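Long-range contact in Sec-alkylsulfatase (Pseudomonas sp., PDB 4AXH), which hydrolyses (R)-secondary-alkyl sulfates with inversion of configuration, giving (S)-alcohols and sulfate, as a zinc-dependent homodimeric enzyme of the metallo-beta-lactamase superfamily: residues 311-319 with 368-379. Sequence-based numbering, arbitrary orientation.
Sequences NAPPAMHNL and YLADQRDMYAFL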
loop_
_atom_site.group_PDB
_atom_site.type_symbol
_atom_site.label_atom_id
_atom_site.label_comp_id
_atom_site.label_asym_id
_atom_site.label_seq_id
_atom_site.Cartn_x
_atom_site.Cartn_y
_atom_site.Cartn_z
ATOM N N ASN A 311 14.969 8.615 -10.497
ATOM C CA ASN A 311 14.376 7.419 -11.056
ATOM C C ASN A 311 15.307 6.227 -11.196
ATOM O O ASN A 311 14.824 5.085 -11.261
ATOM C CB ASN A 311 13.694 7.746 -12.369
ATOM C CG ASN A 311 12.613 8.746 -12.163
ATOM O OD1 ASN A 311 11.780 8.603 -11.261
ATOM N ND2 ASN A 311 12.674 9.822 -12.922
ATOM N N ALA A 312 16.624 6.474 -11.269
ATOM C CA ALA A 312 17.570 5.384 -11.418
ATOM C C ALA A 312 18.911 5.749 -10.808
ATOM O O ALA A 312 19.901 5.855 -11.529
ATOM C CB ALA A 312 17.718 5.025 -12.895
ATOM N N PRO A 313 18.997 5.914 -9.474
ATOM C CA PRO A 313 20.292 6.283 -8.879
ATOM C C PRO A 313 21.249 5.092 -8.676
ATOM O O PRO A 313 20.820 3.940 -8.753
ATOM C CB PRO A 313 19.867 6.935 -7.558
ATOM C CG PRO A 313 18.627 6.239 -7.168
ATOM C CD PRO A 313 17.946 5.808 -8.435
ATOM N N PRO A 314 22.539 5.349 -8.382
ATOM C CA PRO A 314 23.515 4.255 -8.206
ATOM C C PRO A 314 23.475 3.537 -6.857
ATOM O O PRO A 314 24.510 3.400 -6.181
ATOM C CB PRO A 314 24.873 4.927 -8.431
ATOM C CG PRO A 314 24.608 6.324 -8.752
ATOM C CD PRO A 314 23.214 6.649 -8.323
ATOM N N ALA A 315 22.267 3.066 -6.485
ATOM C CA ALA A 315 21.896 2.296 -5.296
ATOM C C ALA A 315 20.449 1.909 -5.474
ATOM O O ALA A 315 19.737 2.555 -6.248
ATOM C CB ALA A 315 22.037 3.147 -4.034
ATOM N N MET A 316 20.004 0.857 -4.790
ATOM C CA MET A 316 18.610 0.440 -4.836
ATOM C C MET A 316 17.824 1.515 -4.108
ATOM O O MET A 316 18.277 1.978 -3.061
ATOM C CB MET A 316 18.419 -0.920 -4.136
ATOM C CG MET A 316 17.020 -1.472 -4.326
ATOM S SD MET A 316 16.718 -3.051 -3.532
ATOM C CE MET A 316 17.031 -4.222 -4.885
ATOM N N HIS A 317 16.700 1.971 -4.677
ATOM C CA HIS A 317 15.888 2.998 -4.003
ATOM C C HIS A 317 14.813 2.307 -3.154
ATOM O O HIS A 317 14.744 1.061 -3.120
ATOM C CB HIS A 317 15.275 3.975 -5.023
ATOM C CG HIS A 317 15.130 5.400 -4.566
ATOM N ND1 HIS A 317 14.671 5.722 -3.281
ATOM C CD2 HIS A 317 15.321 6.549 -5.263
ATOM C CE1 HIS A 317 14.612 7.046 -3.237
ATOM N NE2 HIS A 317 14.987 7.595 -4.402
ATOM N N ASN A 318 13.991 3.088 -2.447
ATOM C CA ASN A 318 12.966 2.495 -1.590
ATOM C C ASN A 318 11.634 2.313 -2.282
ATOM O O ASN A 318 11.195 3.201 -3.009
ATOM C CB ASN A 318 12.741 3.368 -0.358
ATOM C CG ASN A 318 13.825 3.299 0.683
ATOM O OD1 ASN A 318 14.118 2.230 1.299
ATOM N ND2 ASN A 318 14.363 4.471 0.990
ATOM N N LEU A 319 10.960 1.198 -2.002
ATOM C CA LEU A 319 9.584 0.984 -2.437
ATOM C C LEU A 319 8.705 1.416 -1.239
ATOM O O LEU A 319 7.550 1.801 -1.413
ATOM C CB LEU A 319 9.310 -0.477 -2.864
ATOM C CG LEU A 319 9.985 -0.888 -4.152
ATOM C CD1 LEU A 319 9.810 -2.366 -4.411
ATOM C CD2 LEU A 319 9.521 -0.028 -5.341
ATOM N N TYR A 368 23.488 0.283 -17.726
ATOM C CA TYR A 368 23.040 0.840 -16.452
ATOM C C TYR A 368 21.516 0.894 -16.429
ATOM O O TYR A 368 20.915 0.261 -15.562
ATOM C CB TYR A 368 23.724 2.194 -16.222
ATOM C CG TYR A 368 23.373 2.914 -14.939
ATOM C CD1 TYR A 368 22.218 3.698 -14.844
ATOM C CD2 TYR A 368 24.253 2.930 -13.864
ATOM C CE1 TYR A 368 21.915 4.405 -13.682
ATOM C CE2 TYR A 368 23.949 3.625 -12.690
ATOM C CZ TYR A 368 22.796 4.388 -12.622
ATOM O OH TYR A 368 22.500 5.114 -11.490
ATOM N N LEU A 369 20.896 1.504 -17.442
ATOM C CA LEU A 369 19.442 1.573 -17.581
ATOM C C LEU A 369 18.758 0.232 -17.585
ATOM O O LEU A 369 17.810 0.030 -16.832
ATOM C CB LEU A 369 19.028 2.387 -18.804
ATOM C CG LEU A 369 19.239 3.886 -18.666
ATOM C CD1 LEU A 369 18.758 4.604 -19.899
ATOM C CD2 LEU A 369 18.581 4.406 -17.387
ATOM N N ALA A 370 19.253 -0.713 -18.380
ATOM C CA ALA A 370 18.676 -2.036 -18.451
ATOM C C ALA A 370 18.795 -2.769 -17.131
ATOM O O ALA A 370 17.856 -3.460 -16.753
ATOM C CB ALA A 370 19.332 -2.816 -19.555
ATOM N N ASP A 371 19.915 -2.594 -16.390
ATOM C CA ASP A 371 20.130 -3.213 -15.063
ATOM C C ASP A 371 19.115 -2.643 -14.060
ATOM O O ASP A 371 18.491 -3.414 -13.332
ATOM C CB ASP A 371 21.573 -2.984 -14.565
ATOM C CG ASP A 371 22.681 -3.775 -15.261
ATOM O OD1 ASP A 371 22.370 -4.609 -16.119
ATOM O OD2 ASP A 371 23.856 -3.567 -14.926
ATOM N N GLN A 372 18.928 -1.291 -14.076
ATOM C CA GLN A 372 17.991 -0.544 -13.227
ATOM C C GLN A 372 16.580 -1.053 -13.469
ATOM O O GLN A 372 15.945 -1.525 -12.531
ATOM C CB GLN A 372 18.094 0.973 -13.487
ATOM C CG GLN A 372 19.393 1.649 -12.992
ATOM C CD GLN A 372 19.536 1.798 -11.487
ATOM O OE1 GLN A 372 18.557 1.886 -10.741
ATOM N NE2 GLN A 372 20.772 1.868 -11.013
ATOM N N ARG A 373 16.135 -1.047 -14.738
ATOM C CA ARG A 373 14.842 -1.568 -15.184
ATOM C C ARG A 373 14.646 -2.975 -14.653
ATOM O O ARG A 373 13.709 -3.200 -13.914
ATOM C CB ARG A 373 14.754 -1.572 -16.732
ATOM C CG ARG A 373 13.570 -2.384 -17.258
ATOM C CD ARG A 373 13.797 -2.922 -18.644
ATOM N NE ARG A 373 14.773 -4.007 -18.679
ATOM C CZ ARG A 373 15.538 -4.283 -19.728
ATOM N NH1 ARG A 373 15.439 -3.569 -20.831
ATOM N NH2 ARG A 373 16.414 -5.274 -19.674
ATOM N N ASP A 374 15.566 -3.887 -14.969
ATOM C CA ASP A 374 15.559 -5.273 -14.514
ATOM C C ASP A 374 15.472 -5.416 -12.989
ATOM O O ASP A 374 14.805 -6.338 -12.541
ATOM C CB ASP A 374 16.798 -6.028 -15.034
ATOM C CG ASP A 374 16.822 -6.356 -16.512
ATOM O OD1 ASP A 374 15.773 -6.190 -17.182
ATOM O OD2 ASP A 374 17.887 -6.799 -17.001
ATOM N N MET A 375 16.147 -4.531 -12.204
ATOM C CA MET A 375 16.144 -4.574 -10.726
ATOM C C MET A 375 14.753 -4.348 -10.158
ATOM O O MET A 375 14.333 -5.088 -9.267
ATOM C CB MET A 375 17.167 -3.612 -10.141
ATOM C CG MET A 375 17.107 -3.477 -8.650
ATOM S SD MET A 375 18.246 -2.280 -7.910
ATOM C CE MET A 375 17.976 -0.835 -8.860
ATOM N N TYR A 376 14.024 -3.367 -10.714
ATOM C CA TYR A 376 12.676 -3.072 -10.269
ATOM C C TYR A 376 11.670 -4.097 -10.715
ATOM O O TYR A 376 10.859 -4.532 -9.885
ATOM C CB TYR A 376 12.272 -1.609 -10.556
ATOM C CG TYR A 376 13.095 -0.629 -9.739
ATOM C CD1 TYR A 376 12.970 -0.570 -8.352
ATOM C CD2 TYR A 376 14.077 0.151 -10.338
ATOM C CE1 TYR A 376 13.789 0.253 -7.587
ATOM C CE2 TYR A 376 14.884 0.998 -9.585
ATOM C CZ TYR A 376 14.730 1.051 -8.206
ATOM O OH TYR A 376 15.502 1.897 -7.438
ATOM N N ALA A 377 11.761 -4.567 -11.985
ATOM C CA ALA A 377 10.847 -5.598 -12.490
ATOM C C ALA A 377 11.046 -6.876 -11.720
ATOM O O ALA A 377 10.056 -7.542 -11.407
ATOM C CB ALA A 377 11.046 -5.833 -13.972
ATOM N N PHE A 378 12.299 -7.175 -11.312
ATOM C CA PHE A 378 12.594 -8.358 -10.510
ATOM C C PHE A 378 11.889 -8.269 -9.145
ATOM O O PHE A 378 11.300 -9.246 -8.673
ATOM C CB PHE A 378 14.108 -8.562 -10.323
ATOM C CG PHE A 378 14.486 -9.558 -9.264
ATOM C CD1 PHE A 378 14.338 -10.926 -9.490
ATOM C CD2 PHE A 378 14.955 -9.136 -8.019
ATOM C CE1 PHE A 378 14.691 -11.865 -8.501
ATOM C CE2 PHE A 378 15.272 -10.071 -7.016
ATOM C CZ PHE A 378 15.134 -11.435 -7.268
ATOM N N LEU A 379 11.967 -7.110 -8.512
ATOM C CA LEU A 379 11.358 -6.930 -7.208
ATOM C C LEU A 379 9.884 -7.242 -7.264
ATOM O O LEU A 379 9.432 -8.099 -6.518
ATOM C CB LEU A 379 11.647 -5.535 -6.625
ATOM C CG LEU A 379 13.045 -5.335 -6.088
ATOM C CD1 LEU A 379 13.321 -3.847 -5.880
ATOM C CD2 LEU A 379 13.268 -6.128 -4.808
HETATM O O HOH W 1 17.815 2.516 -8.459
#
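Two tyrosine rings from helix segment 368-379 meet the loop 311-319 edge-on. Ala312 O lies in the ring plane of Tyr368, 2.7 Å from Tyr368 OH; the same hydroxyl is hydrogen-bonded to Gln353 and touches the Pro314 ring. The Tyr376 edge faces the His317 backbone: His317 N donates to Tyr376 OH over 3.0 Å, reasonably straight at 150°, while Trp333 stacks with the Tyr376 ring and Tyr412 meets that of Tyr368.

One turn along from Tyr368, Gln372 sets its CG 3.8 Å from Ala312 CB. A bend at chi2 brings its amide to the Pro313 carbonyl, where NE2 makes a weak bond to Pro313 O (3.1 Å, 129°). A water lies within hydrogen-bonding distance of Gln372 OE1, Ala315 O and Tyr376 OH, 2.9 Å from Ala315 O. It therefore links two helix side chains to the inverse gamma turn centred on Pro314, which the Ala315 N to Pro313 O bond closes.

Further along, the contact becomes apolar. Met316 extends with CG anti to its backbone N (chi1 -172°), then bends at chi3, bringing CE 3.8 Å from Met375 SD and against Leu379 CD1, which Leu319 CD1 also meets.

The loop carries sulfate-binding Asn318 and Leu319, and the His317 side chain lies about 5 Å from a zinc ion; this contact thus joins an active-site loop to helix 362-388. That loop leads from strand 305-307 to helix 330-344, which packs against Tyr376 and Leu319, while helix 420-431 covers Met316, Leu319 and Leu379.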